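Local coordinates for putative lipoprotein (Bacteroides fragilis, PDB 4GBS) that probably binds haem at the cell surface as a lipoprotein of the HmuY family, although its own function has not been established, at residues F18-I23 against H48-D53; Y44-T49 against T67-I72; V107-T112 against P134-P139; A173-V178 against M190-I195. All blocks are in the same frame, centred on the assembly; numbering follows the deposited sequence.

Contact 1 (F18-I23 against H48-D53); sequences FGFITI and HTLQID
Strands 19-23 and 51-53 run roughly antiparallel, 142° between their directions, but their axes come no closer than 6.5 Å. They belong to two different sheets of this all-beta HmuY-family protein, and side chains bridge the gap. L50 turns the chain into strand 51-53 with both backbone torsions positive and forms a G1 beta bulge with Q51, the two residues together facing N46. F20 sits at the centre of an inverse gamma turn, closed by a weak bond from I21 N to G19 O. With CG anti to its own carbonyl carbon, F20 lays one ring face under the L50 backbone. L50 CA stands 3.7 Å from the ring centroid, nearly on the ring normal, in a CH-pi contact. The L50 side chain crosses the phenyl group at about a right angle and sets CD2 3.6 Å from F20 CE2, while its other methyl meets I23 tip to tip, L50 CD1 lying 3.8 Å from I23 CG2. V32 and I45 also touch F20, so the ring lies between the two sheets. G19, at phi 101°, offers only its backbone to the facing strand, and I52 CG1 rests 3.7 Å from G19 CA.

Contact 2 (Y44-T49 against T67-I72); sequences YINLHT and TWDLAI
The indole of W68 receives the edge of the Y44 ring on one face, a T-shaped pair with planes at 71° in which Y44 CD1 lies 3.7 Å from W68 CD2. The W68 side chain reaches this position with CG in the crowded place between its backbone N and carbonyl carbon (chi1 54°). A71 CB packs against the same side of the phenol, at Y44 CD1, and the Y44 hydroxyl is bonded to D64. At the other end the flat group is the imidazole of H48, whose edge meets the D69 carboxylate. H48 ND1 donates to D69 OD2 at 2.7 Å, in the ring plane and on the syn lone pair, with the two planes turned 50° apart. L47 N reaches the same oxygen at 2.8 Å from above the carboxylate plane, so D69 OD2 holds ring and turn together; its charge would be expected to favour a protonated imidazole, the more so since H48 NE2 bonds D169. N46 OD1 accepts from T49 N at 3.1 Å, an Asx motif that folds the turn back. On the opposite face of the strands from Y44, I45 CD1 packs 3.5 Å from I72 CD1 and also against L70 CG. The backbones pair through a nearly straight bond from I45 N to L70 O (2.8 Å), and I45 O takes both D69 N and L70 N. That double acceptance marks a classic beta bulge, here at the end of an antiparallel strand pair in the four-stranded sheet.

Contact 3 (V107-T112 against P134-P139); sequences VADEWT and PSDFNP
Strands 110-112 and 135-137 form an antiparallel ladder near one end of the large sheet, with T112 and S135, and E110 and F137, as hydrogen-bonded pairs and W111 facing D136 as the non-hydrogen-bonded pair between them. S135 O is gripped twice by T112: its backbone N donates at 2.8 Å, and OG1, in the crowded position between backbone N and carbonyl carbon (chi1 66°), donates as well from above the carbonyl plane. On the face of W111 and D136 the indole, its CG anti to the backbone N, lies over the neighbouring strand. S135 N stands over one face of the ring, D136 OD1 meets its edge 3.4 Å from W111 CE3, and P134 runs alongside, with CB 3.5 Å from W111 CZ2. A water donates to D136 OD1 and, weakly, to D109 O. Where the ladder ends, V107 CG1 touches P139 CG, and the side chain of N138 takes over the pairing. The D109 carboxylate is also held by T79 OG1 of strand 76-79, through OD1. N138 ND2 bridges two acceptors, donating almost straight to V107 O at 3.0 Å (172°) and, exactly in its own amide plane, to the anti lone pair of D109 OD1 at 2.8 Å.

Contact 4 (A173-V178 against M190-I195); sequences AAIRLV and MTFDYI
Five backbone hydrogen bonds join these strands of an antiparallel beta hairpin. A174 and I195 exchange a pair, R176 and D193 exchange another, with D193 N 2.8 Å from R176 O, and V178 N donates to T191 O at 2.7 Å. Between the bonded pairs, CA-H...O contacts add to the ladder, the shortest putting Y194 CA 3.0 Å from A174 O. Apolar contacts gather on the face of I175, L177, F192 and Y194. F192 holds CG in the crowded position between backbone N and carbonyl carbon (chi1 66°), and its ring is met obliquely by I175, whose CG2 lies 3.5 Å from F192 CD1. L177, with CG anti to the backbone N, points CD1 at the bent selenomethionine M190, 3.7 Å from its CE. Across the other face, V178 CG2 packs on the D193 carboxylate, 3.4 Å from its CG, while D193 OD1 is bonded to T31 and R176, bent at chi2, leads its end away. The hairpin lies inside the nine-stranded sheet: strand 29-35 pairs with 189-195 on one side, strand 163-166 with 172-179 on the other, and L70 and I72 of strand 70-73 cover the I175 and F192 side chains.

From the N terminus, the edge strand 19-24 meets residues 48-53 in contact 1, closing a loop that holds strands 29-35 and 43-46. Contact 2 opens within that loop, at 44-49, and closes beyond it at 67-72, so the two overlap, share H48 and T49, and are joined by backbone bonds between strands 43-46 and 51-54. Contacts 3 and 4 follow in series. Contact 3 closes the chain between 112 and 134, which includes strand 117-119, and pairs 107-112 with 131-137 toward the other end of the large sheet. Contact 4 closes the short hairpin loop between 178 and 190; Y194 reaches F20 and L50, while F192 packs on I45, tying the large sheet to the four-stranded one.

Contact 1 (F18-I23 against H48-D53)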
loop_
_atom_site.group_PDB
_atom_site.type_symbol
_atom_site.label_atom_id
_atom_site.label_comp_id
_atom_site.label_asym_id
_atom_site.label_seq_id
_atom_site.Cartn_x
_atom_site.Cartn_y
_atom_site.Cartn_z
ATOM N N PHE A 18 -9.748 2.128 -12.100
ATOM C CA PHE A 18 -8.950 2.485 -10.923
ATOM C C PHE A 18 -9.837 3.021 -9.790
ATOM O O PHE A 18 -10.947 3.497 -10.042
ATOM C CB PHE A 18 -7.858 3.506 -11.258
ATOM C CG PHE A 18 -6.834 2.935 -12.208
ATOM C CD1 PHE A 18 -5.860 2.053 -11.757
ATOM C CD2 PHE A 18 -6.868 3.245 -13.562
ATOM C CE1 PHE A 18 -4.938 1.499 -12.641
ATOM C CE2 PHE A 18 -5.936 2.697 -14.445
ATOM C CZ PHE A 18 -4.970 1.836 -13.974
ATOM N N GLY A 19 -9.342 2.903 -8.555
ATOM C CA GLY A 19 -10.047 3.315 -7.346
ATOM C C GLY A 19 -10.671 2.144 -6.613
ATOM O O GLY A 19 -10.137 1.032 -6.652
ATOM N N PHE A 20 -11.817 2.377 -5.958
ATOM C CA PHE A 20 -12.543 1.340 -5.228
ATOM C C PHE A 20 -13.414 0.601 -6.238
ATOM O O PHE A 20 -14.608 0.872 -6.376
ATOM C CB PHE A 20 -13.336 1.949 -4.050
ATOM C CG PHE A 20 -12.468 2.345 -2.870
ATOM C CD1 PHE A 20 -11.681 3.491 -2.912
ATOM C CD2 PHE A 20 -12.441 1.570 -1.716
ATOM C CE1 PHE A 20 -10.869 3.848 -1.822
ATOM C CE2 PHE A 20 -11.640 1.940 -0.618
ATOM C CZ PHE A 20 -10.858 3.074 -0.679
ATOM N N ILE A 21 -12.773 -0.325 -6.983
ATOM C CA ILE A 21 -13.362 -1.104 -8.077
ATOM C C ILE A 21 -14.409 -2.122 -7.531
ATOM O O ILE A 21 -15.279 -2.552 -8.288
ATOM C CB ILE A 21 -12.272 -1.807 -8.931
ATOM C CG1 ILE A 21 -11.382 -2.774 -8.104
ATOM C CG2 ILE A 21 -11.426 -0.765 -9.679
ATOM C CD1 ILE A 21 -10.524 -3.723 -8.945
ATOM N N THR A 22 -14.345 -2.459 -6.229
ATOM C CA THR A 22 -15.307 -3.332 -5.538
ATOM C C THR A 22 -15.590 -2.741 -4.137
ATOM O O THR A 22 -14.662 -2.362 -3.413
ATOM C CB THR A 22 -14.800 -4.782 -5.462
ATOM O OG1 THR A 22 -14.436 -5.245 -6.764
ATOM C CG2 THR A 22 -15.806 -5.734 -4.822
ATOM N N ILE A 23 -16.877 -2.634 -3.787
ATOM C CA ILE A 23 -17.351 -2.152 -2.488
ATOM C C ILE A 23 -18.498 -3.062 -2.041
ATOM O O ILE A 23 -19.470 -3.253 -2.785
ATOM C CB ILE A 23 -17.768 -0.656 -2.500
ATOM C CG1 ILE A 23 -16.586 0.270 -2.865
ATOM C CG2 ILE A 23 -18.354 -0.262 -1.142
ATOM C CD1 ILE A 23 -16.951 1.704 -3.191
ATOM N N HIS A 48 -12.034 5.419 4.964
ATOM C CA HIS A 48 -13.160 5.999 5.684
ATOM C C HIS A 48 -14.212 6.534 4.714
ATOM O O HIS A 48 -15.409 6.335 4.949
ATOM C CB HIS A 48 -12.705 7.133 6.621
ATOM C CG HIS A 48 -11.892 6.700 7.804
ATOM N ND1 HIS A 48 -10.576 6.260 7.665
ATOM C CD2 HIS A 48 -12.197 6.745 9.123
ATOM C CE1 HIS A 48 -10.146 6.017 8.894
ATOM N NE2 HIS A 48 -11.088 6.292 9.807
ATOM N N THR A 49 -13.773 7.239 3.645
ATOM C CA THR A 49 -14.679 7.865 2.670
ATOM C C THR A 49 -14.777 7.053 1.356
ATOM O O THR A 49 -15.603 7.399 0.504
ATOM C CB THR A 49 -14.225 9.305 2.349
ATOM O OG1 THR A 49 -12.918 9.297 1.774
ATOM C CG2 THR A 49 -14.258 10.230 3.568
ATOM N N LEU A 50 -13.952 5.978 1.198
ATOM C CA LEU A 50 -13.872 5.110 0.005
ATOM C C LEU A 50 -13.551 5.988 -1.217
ATOM O O LEU A 50 -14.224 5.939 -2.250
ATOM C CB LEU A 50 -15.149 4.266 -0.201
ATOM C CG LEU A 50 -15.597 3.448 1.006
ATOM C CD1 LEU A 50 -16.855 2.680 0.705
ATOM C CD2 LEU A 50 -14.507 2.515 1.484
ATOM N N GLN A 51 -12.510 6.808 -1.056
ATOM C CA GLN A 51 -12.030 7.774 -2.035
ATOM C C GLN A 51 -10.521 7.648 -2.267
ATOM O O GLN A 51 -9.752 7.275 -1.368
ATOM C CB GLN A 51 -12.357 9.206 -1.586
ATOM C CG GLN A 51 -13.843 9.548 -1.562
ATOM C CD GLN A 51 -14.098 10.934 -1.019
ATOM O OE1 GLN A 51 -13.341 11.465 -0.190
ATOM N NE2 GLN A 51 -15.214 11.530 -1.422
ATOM N N ILE A 52 -10.121 7.984 -3.499
ATOM C CA ILE A 52 -8.766 7.927 -4.042
ATOM C C ILE A 52 -8.380 9.318 -4.501
ATOM O O ILE A 52 -9.217 10.076 -4.989
ATOM C CB ILE A 52 -8.758 6.865 -5.196
ATOM C CG1 ILE A 52 -8.783 5.426 -4.639
ATOM C CG2 ILE A 52 -7.659 7.042 -6.257
ATOM C CD1 ILE A 52 -7.654 5.036 -3.767
ATOM N N ASP A 53 -7.121 9.673 -4.277
ATOM C CA ASP A 53 -6.557 10.954 -4.676
ATOM C C ASP A 53 -5.081 10.730 -4.970
ATOM O O ASP A 53 -4.547 9.668 -4.657
ATOM C CB ASP A 53 -6.797 12.041 -3.585
ATOM C CG ASP A 53 -6.726 13.493 -4.050
ATOM O OD1 ASP A 53 -6.556 13.725 -5.279
ATOM O OD2 ASP A 53 -6.908 14.397 -3.200
#

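Contact 2 (Y44-T49 against T67-I72)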
loop_
_atom_site.group_PDB
_atom_site.type_symbol
_atom_site.label_atom_id
_atom_site.label_comp_id
_atom_site.label_asym_id
_atom_site.label_seq_id
_atom_site.Cartn_x
_atom_site.Cartn_y
_atom_site.Cartn_z
ATOM N N TYR A 44 -3.110 8.239 -2.791
ATOM C CA TYR A 44 -3.722 8.292 -1.469
ATOM C C TYR A 44 -5.044 7.552 -1.469
ATOM O O TYR A 44 -5.859 7.727 -2.371
ATOM C CB TYR A 44 -3.915 9.750 -1.017
ATOM C CG TYR A 44 -2.621 10.533 -0.994
ATOM C CD1 TYR A 44 -1.785 10.511 0.127
ATOM C CD2 TYR A 44 -2.218 11.287 -2.096
ATOM C CE1 TYR A 44 -0.582 11.218 0.148
ATOM C CE2 TYR A 44 -1.027 12.015 -2.078
ATOM C CZ TYR A 44 -0.215 11.982 -0.952
ATOM O OH TYR A 44 0.966 12.693 -0.934
ATOM N N ILE A 45 -5.229 6.699 -0.453
ATOM C CA ILE A 45 -6.418 5.886 -0.263
ATOM C C ILE A 45 -7.070 6.295 1.040
ATOM O O ILE A 45 -6.414 6.347 2.081
ATOM C CB ILE A 45 -6.070 4.369 -0.287
ATOM C CG1 ILE A 45 -5.260 3.988 -1.553
ATOM C CG2 ILE A 45 -7.317 3.496 -0.121
ATOM C CD1 ILE A 45 -4.142 3.109 -1.284
ATOM N N ASN A 46 -8.361 6.579 0.978
ATOM C CA ASN A 46 -9.138 6.907 2.152
ATOM C C ASN A 46 -10.209 5.821 2.301
ATOM O O ASN A 46 -11.190 5.776 1.550
ATOM C CB ASN A 46 -9.709 8.323 2.056
ATOM C CG ASN A 46 -10.281 8.846 3.341
ATOM O OD1 ASN A 46 -10.887 8.120 4.137
ATOM N ND2 ASN A 46 -10.164 10.146 3.529
ATOM N N LEU A 47 -9.963 4.909 3.252
ATOM C CA LEU A 47 -10.821 3.779 3.578
ATOM C C LEU A 47 -12.073 4.229 4.344
ATOM O O LEU A 47 -13.067 3.505 4.358
ATOM C CB LEU A 47 -10.023 2.757 4.405
ATOM C CG LEU A 47 -8.904 1.999 3.668
ATOM C CD1 LEU A 47 -8.071 1.208 4.633
ATOM C CD2 LEU A 47 -9.458 1.081 2.595
ATOM N N HIS A 48 -12.034 5.419 4.964
ATOM C CA HIS A 48 -13.160 5.999 5.684
ATOM C C HIS A 48 -14.212 6.534 4.714
ATOM O O HIS A 48 -15.409 6.335 4.949
ATOM C CB HIS A 48 -12.705 7.133 6.621
ATOM C CG HIS A 48 -11.892 6.700 7.804
ATOM N ND1 HIS A 48 -10.576 6.260 7.665
ATOM C CD2 HIS A 48 -12.197 6.745 9.123
ATOM C CE1 HIS A 48 -10.146 6.017 8.894
ATOM N NE2 HIS A 48 -11.088 6.292 9.807
ATOM N N THR A 49 -13.773 7.239 3.645
ATOM C CA THR A 49 -14.679 7.865 2.670
ATOM C C THR A 49 -14.777 7.053 1.356
ATOM O O THR A 49 -15.603 7.399 0.504
ATOM C CB THR A 49 -14.225 9.305 2.349
ATOM O OG1 THR A 49 -12.918 9.297 1.774
ATOM C CG2 THR A 49 -14.258 10.230 3.568
ATOM N N THR A 67 -6.999 14.621 4.246
ATOM C CA THR A 67 -7.409 13.364 4.848
ATOM C C THR A 67 -7.003 12.198 3.932
ATOM O O THR A 67 -7.087 12.307 2.708
ATOM C CB THR A 67 -8.936 13.443 5.106
ATOM O OG1 THR A 67 -9.361 12.290 5.817
ATOM C CG2 THR A 67 -9.776 13.650 3.828
ATOM N N TRP A 68 -6.511 11.103 4.542
ATOM C CA TRP A 68 -6.055 9.852 3.897
ATOM C C TRP A 68 -5.667 8.830 4.967
ATOM O O TRP A 68 -5.336 9.208 6.096
ATOM C CB TRP A 68 -4.883 10.081 2.914
ATOM C CG TRP A 68 -3.703 10.804 3.506
ATOM C CD1 TRP A 68 -3.616 12.137 3.796
ATOM C CD2 TRP A 68 -2.406 10.250 3.774
ATOM N NE1 TRP A 68 -2.381 12.428 4.315
ATOM C CE2 TRP A 68 -1.610 11.294 4.304
ATOM C CE3 TRP A 68 -1.858 8.958 3.678
ATOM C CZ2 TRP A 68 -0.286 11.090 4.717
ATOM C CZ3 TRP A 68 -0.548 8.758 4.079
ATOM C CH2 TRP A 68 0.223 9.815 4.598
ATOM N N ASP A 69 -5.708 7.545 4.620
ATOM C CA ASP A 69 -5.360 6.474 5.552
ATOM C C ASP A 69 -4.008 5.845 5.168
ATOM O O ASP A 69 -3.185 5.586 6.059
ATOM C CB ASP A 69 -6.473 5.426 5.596
ATOM C CG ASP A 69 -7.746 5.998 6.165
ATOM O OD1 ASP A 69 -7.661 6.867 7.055
ATOM O OD2 ASP A 69 -8.824 5.590 5.720
ATOM N N LEU A 70 -3.764 5.645 3.862
ATOM C CA LEU A 70 -2.481 5.137 3.370
ATOM C C LEU A 70 -2.216 5.691 1.965
ATOM O O LEU A 70 -3.111 6.269 1.338
ATOM C CB LEU A 70 -2.371 3.591 3.383
ATOM C CG LEU A 70 -3.250 2.758 2.438
ATOM C CD1 LEU A 70 -2.590 1.418 2.143
ATOM C CD2 LEU A 70 -4.683 2.615 2.969
ATOM N N ALA A 71 -0.968 5.565 1.510
ATOM C CA ALA A 71 -0.540 6.052 0.204
ATOM C C ALA A 71 0.433 5.072 -0.419
ATOM O O ALA A 71 1.201 4.425 0.297
ATOM C CB ALA A 71 0.086 7.438 0.317
ATOM N N ILE A 72 0.367 4.936 -1.760
ATOM C CA ILE A 72 1.212 4.025 -2.543
ATOM C C ILE A 72 1.960 4.829 -3.612
ATOM O O ILE A 72 1.367 5.605 -4.347
ATOM C CB ILE A 72 0.387 2.859 -3.167
ATOM C CG1 ILE A 72 -0.410 2.089 -2.073
ATOM C CG2 ILE A 72 1.292 1.896 -3.954
ATOM C CD1 ILE A 72 -1.484 1.162 -2.585
#

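Contact 3 (V107-T112 against P134-P139)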
loop_
_atom_site.group_PDB
_atom_site.type_symbol
_atom_site.label_atom_id
_atom_site.label_comp_id
_atom_site.label_asym_id
_atom_site.label_seq_id
_atom_site.Cartn_x
_atom_site.Cartn_y
_atom_site.Cartn_z
ATOM N N VAL A 107 4.116 -1.820 13.594
ATOM C CA VAL A 107 5.236 -1.015 13.138
ATOM C C VAL A 107 4.742 0.300 12.547
ATOM O O VAL A 107 3.941 0.316 11.602
ATOM C CB VAL A 107 6.070 -1.810 12.117
ATOM C CG1 VAL A 107 7.295 -1.021 11.661
ATOM C CG2 VAL A 107 6.474 -3.165 12.691
ATOM N N ALA A 108 5.244 1.401 13.118
ATOM C CA ALA A 108 4.930 2.747 12.655
ATOM C C ALA A 108 5.819 3.114 11.470
ATOM O O ALA A 108 6.765 2.391 11.175
ATOM C CB ALA A 108 5.108 3.741 13.795
ATOM N N ASP A 109 5.507 4.220 10.791
ATOM C CA ASP A 109 6.324 4.715 9.692
ATOM C C ASP A 109 7.654 5.203 10.177
ATOM O O ASP A 109 7.783 5.654 11.320
ATOM C CB ASP A 109 5.639 5.865 8.929
ATOM C CG ASP A 109 4.427 5.501 8.105
ATOM O OD1 ASP A 109 3.856 4.413 8.331
ATOM O OD2 ASP A 109 4.039 6.309 7.244
ATOM N N GLU A 110 8.630 5.161 9.288
ATOM C CA GLU A 110 9.969 5.688 9.536
ATOM C C GLU A 110 10.211 6.852 8.612
ATOM O O GLU A 110 9.669 6.896 7.511
ATOM C CB GLU A 110 11.035 4.597 9.348
ATOM C CG GLU A 110 11.010 3.540 10.447
ATOM C CD GLU A 110 11.884 2.328 10.198
ATOM O OE1 GLU A 110 12.702 2.380 9.253
ATOM O OE2 GLU A 110 11.749 1.327 10.938
ATOM N N TRP A 111 10.990 7.808 9.062
ATOM C CA TRP A 111 11.371 8.947 8.242
ATOM C C TRP A 111 12.595 8.524 7.442
ATOM O O TRP A 111 13.584 8.060 8.025
ATOM C CB TRP A 111 11.605 10.197 9.100
ATOM C CG TRP A 111 12.056 11.386 8.306
ATOM C CD1 TRP A 111 13.329 11.872 8.213
ATOM C CD2 TRP A 111 11.262 12.155 7.386
ATOM N NE1 TRP A 111 13.362 12.944 7.350
ATOM C CE2 TRP A 111 12.107 13.138 6.825
ATOM C CE3 TRP A 111 9.903 12.151 7.033
ATOM C CZ2 TRP A 111 11.638 14.101 5.924
ATOM C CZ3 TRP A 111 9.439 13.112 6.149
ATOM C CH2 TRP A 111 10.305 14.055 5.586
ATOM N N THR A 112 12.486 8.590 6.104
ATOM C CA THR A 112 13.541 8.143 5.194
ATOM C C THR A 112 13.990 9.254 4.259
ATOM O O THR A 112 13.199 10.130 3.904
ATOM C CB THR A 112 13.040 6.940 4.358
ATOM O OG1 THR A 112 11.978 7.357 3.471
ATOM C CG2 THR A 112 12.602 5.749 5.236
ATOM N N PRO A 134 12.629 13.085 0.724
ATOM C CA PRO A 134 12.536 12.887 2.180
ATOM C C PRO A 134 11.069 12.554 2.466
ATOM O O PRO A 134 10.165 13.289 2.019
ATOM C CB PRO A 134 13.044 14.215 2.768
ATOM C CG PRO A 134 13.365 15.095 1.592
ATOM C CD PRO A 134 12.701 14.521 0.389
ATOM N N SER A 135 10.820 11.376 3.049
ATOM C CA SER A 135 9.450 10.926 3.199
ATOM C C SER A 135 9.260 9.927 4.309
ATOM O O SER A 135 10.184 9.203 4.659
ATOM C CB SER A 135 9.021 10.257 1.886
ATOM O OG SER A 135 7.740 9.651 1.936
ATOM N N ASP A 136 8.016 9.826 4.793
ATOM C CA ASP A 136 7.580 8.755 5.676
ATOM C C ASP A 136 7.485 7.499 4.866
ATOM O O ASP A 136 7.199 7.558 3.657
ATOM C CB ASP A 136 6.235 9.066 6.359
ATOM C CG ASP A 136 6.298 9.919 7.602
ATOM O OD1 ASP A 136 7.402 10.099 8.141
ATOM O OD2 ASP A 136 5.230 10.286 8.119
ATOM N N PHE A 137 7.721 6.363 5.505
ATOM C CA PHE A 137 7.683 5.076 4.839
ATOM C C PHE A 137 7.309 3.990 5.840
ATOM O O PHE A 137 7.902 3.948 6.925
ATOM C CB PHE A 137 9.053 4.811 4.200
ATOM C CG PHE A 137 9.250 3.413 3.656
ATOM C CD1 PHE A 137 8.628 3.015 2.474
ATOM C CD2 PHE A 137 10.089 2.511 4.302
ATOM C CE1 PHE A 137 8.822 1.727 1.969
ATOM C CE2 PHE A 137 10.288 1.225 3.791
ATOM C CZ PHE A 137 9.651 0.841 2.630
ATOM N N ASN A 138 6.328 3.125 5.500
ATOM C CA ASN A 138 5.986 2.026 6.389
ATOM C C ASN A 138 6.709 0.786 5.919
ATOM O O ASN A 138 6.340 0.236 4.875
ATOM C CB ASN A 138 4.485 1.769 6.516
ATOM C CG ASN A 138 4.202 0.972 7.776
ATOM O OD1 ASN A 138 4.338 -0.242 7.816
ATOM N ND2 ASN A 138 3.944 1.648 8.874
ATOM N N PRO A 139 7.763 0.338 6.639
ATOM C CA PRO A 139 8.504 -0.850 6.174
ATOM C C PRO A 139 7.714 -2.147 6.322
ATOM O O PRO A 139 8.067 -3.143 5.690
ATOM C CB PRO A 139 9.738 -0.871 7.087
ATOM C CG PRO A 139 9.314 -0.145 8.335
ATOM C CD PRO A 139 8.345 0.902 7.884
HETATM O O HOH W 1 7.646 8.986 10.892
#

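Contact 4 (A173-V178 against M190-I195)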
loop_
_atom_site.group_PDB
_atom_site.type_symbol
_atom_site.label_atom_id
_atom_site.label_comp_id
_atom_site.label_asym_id
_atom_site.label_seq_id
_atom_site.Cartn_x
_atom_site.Cartn_y
_atom_site.Cartn_z
ATOM N N ALA A 173 -7.916 -1.876 9.606
ATOM C CA ALA A 173 -8.138 -2.477 8.294
ATOM C C ALA A 173 -7.272 -3.692 8.128
ATOM O O ALA A 173 -6.152 -3.738 8.640
ATOM C CB ALA A 173 -7.853 -1.483 7.174
ATOM N N ALA A 174 -7.795 -4.683 7.426
ATOM C CA ALA A 174 -7.068 -5.881 7.038
ATOM C C ALA A 174 -6.823 -5.769 5.545
ATOM O O ALA A 174 -7.789 -5.604 4.804
ATOM C CB ALA A 174 -7.848 -7.130 7.425
ATOM N N ILE A 175 -5.546 -5.668 5.114
ATOM C CA ILE A 175 -5.195 -5.461 3.697
ATOM C C ILE A 175 -4.426 -6.661 3.172
ATOM O O ILE A 175 -3.548 -7.202 3.850
ATOM C CB ILE A 175 -4.377 -4.146 3.521
ATOM C CG1 ILE A 175 -5.204 -2.920 3.992
ATOM C CG2 ILE A 175 -3.875 -3.972 2.072
ATOM C CD1 ILE A 175 -4.404 -1.629 4.192
ATOM N N ARG A 176 -4.747 -7.061 1.936
ATOM C CA ARG A 176 -4.072 -8.162 1.273
ATOM C C ARG A 176 -3.899 -7.803 -0.209
ATOM O O ARG A 176 -4.896 -7.608 -0.901
ATOM C CB ARG A 176 -4.877 -9.465 1.485
ATOM C CG ARG A 176 -4.090 -10.768 1.411
ATOM C CD ARG A 176 -3.890 -11.244 -0.007
ATOM N NE ARG A 176 -3.256 -12.558 -0.071
ATOM C CZ ARG A 176 -2.881 -13.139 -1.202
ATOM N NH1 ARG A 176 -3.068 -12.527 -2.365
ATOM N NH2 ARG A 176 -2.304 -14.331 -1.180
ATOM N N LEU A 177 -2.632 -7.677 -0.676
ATOM C CA LEU A 177 -2.309 -7.379 -2.073
ATOM C C LEU A 177 -2.672 -8.555 -2.990
ATOM O O LEU A 177 -2.206 -9.679 -2.778
ATOM C CB LEU A 177 -0.817 -7.059 -2.206
ATOM C CG LEU A 177 -0.314 -6.610 -3.571
ATOM C CD1 LEU A 177 -0.756 -5.175 -3.873
ATOM C CD2 LEU A 177 1.188 -6.707 -3.620
ATOM N N VAL A 178 -3.474 -8.277 -4.026
ATOM C CA VAL A 178 -3.960 -9.254 -4.993
ATOM C C VAL A 178 -2.967 -9.344 -6.162
ATOM O O VAL A 178 -2.593 -10.456 -6.547
ATOM C CB VAL A 178 -5.399 -8.896 -5.461
ATOM C CG1 VAL A 178 -5.855 -9.770 -6.628
ATOM C CG2 VAL A 178 -6.380 -9.011 -4.303
HETATM N N MSE A 190 -1.131 -1.680 -8.808
HETATM C CA MSE A 190 -1.354 -2.324 -7.508
HETATM C C MSE A 190 -2.852 -2.527 -7.203
HETATM O O MSE A 190 -3.625 -1.572 -7.189
HETATM C CB MSE A 190 -0.709 -1.454 -6.407
HETATM C CG MSE A 190 0.761 -1.114 -6.690
HETATM SE SE MSE A 190 1.927 -2.663 -6.779
HETATM C CE MSE A 190 2.087 -3.000 -4.934
ATOM N N THR A 191 -3.238 -3.773 -6.927
ATOM C CA THR A 191 -4.608 -4.163 -6.564
ATOM C C THR A 191 -4.590 -4.844 -5.206
ATOM O O THR A 191 -3.846 -5.810 -5.037
ATOM C CB THR A 191 -5.251 -5.086 -7.632
ATOM O OG1 THR A 191 -5.191 -4.476 -8.915
ATOM C CG2 THR A 191 -6.690 -5.455 -7.307
ATOM N N PHE A 192 -5.399 -4.361 -4.241
ATOM C CA PHE A 192 -5.472 -5.029 -2.952
ATOM C C PHE A 192 -6.929 -5.154 -2.476
ATOM O O PHE A 192 -7.783 -4.320 -2.798
ATOM C CB PHE A 192 -4.623 -4.322 -1.883
ATOM C CG PHE A 192 -5.045 -2.936 -1.466
ATOM C CD1 PHE A 192 -6.009 -2.752 -0.470
ATOM C CD2 PHE A 192 -4.435 -1.811 -2.014
ATOM C CE1 PHE A 192 -6.392 -1.470 -0.069
ATOM C CE2 PHE A 192 -4.807 -0.521 -1.599
ATOM C CZ PHE A 192 -5.768 -0.362 -0.614
ATOM N N ASP A 193 -7.198 -6.226 -1.713
ATOM C CA ASP A 193 -8.483 -6.474 -1.066
ATOM C C ASP A 193 -8.376 -6.044 0.373
ATOM O O ASP A 193 -7.300 -6.153 0.974
ATOM C CB ASP A 193 -8.923 -7.938 -1.176
ATOM C CG ASP A 193 -9.269 -8.439 -2.562
ATOM O OD1 ASP A 193 -9.465 -7.602 -3.464
ATOM O OD2 ASP A 193 -9.363 -9.681 -2.740
ATOM N N TYR A 194 -9.473 -5.532 0.930
ATOM C CA TYR A 194 -9.428 -5.071 2.312
ATOM C C TYR A 194 -10.697 -5.468 3.080
ATOM O O TYR A 194 -11.708 -5.835 2.495
ATOM C CB TYR A 194 -9.233 -3.529 2.370
ATOM C CG TYR A 194 -10.408 -2.736 1.830
ATOM C CD1 TYR A 194 -11.486 -2.396 2.650
ATOM C CD2 TYR A 194 -10.435 -2.306 0.508
ATOM C CE1 TYR A 194 -12.583 -1.696 2.151
ATOM C CE2 TYR A 194 -11.512 -1.571 0.008
ATOM C CZ TYR A 194 -12.593 -1.286 0.827
ATOM O OH TYR A 194 -13.684 -0.618 0.315
ATOM N N ILE A 195 -10.608 -5.384 4.401
ATOM C CA ILE A 195 -11.687 -5.474 5.380
ATOM C C ILE A 195 -11.603 -4.204 6.183
ATOM O O ILE A 195 -10.592 -3.997 6.853
ATOM C CB ILE A 195 -11.719 -6.740 6.287
ATOM C CG1 ILE A 195 -11.777 -8.039 5.484
ATOM C CG2 ILE A 195 -12.873 -6.631 7.311
ATOM C CD1 ILE A 195 -11.455 -9.303 6.325
#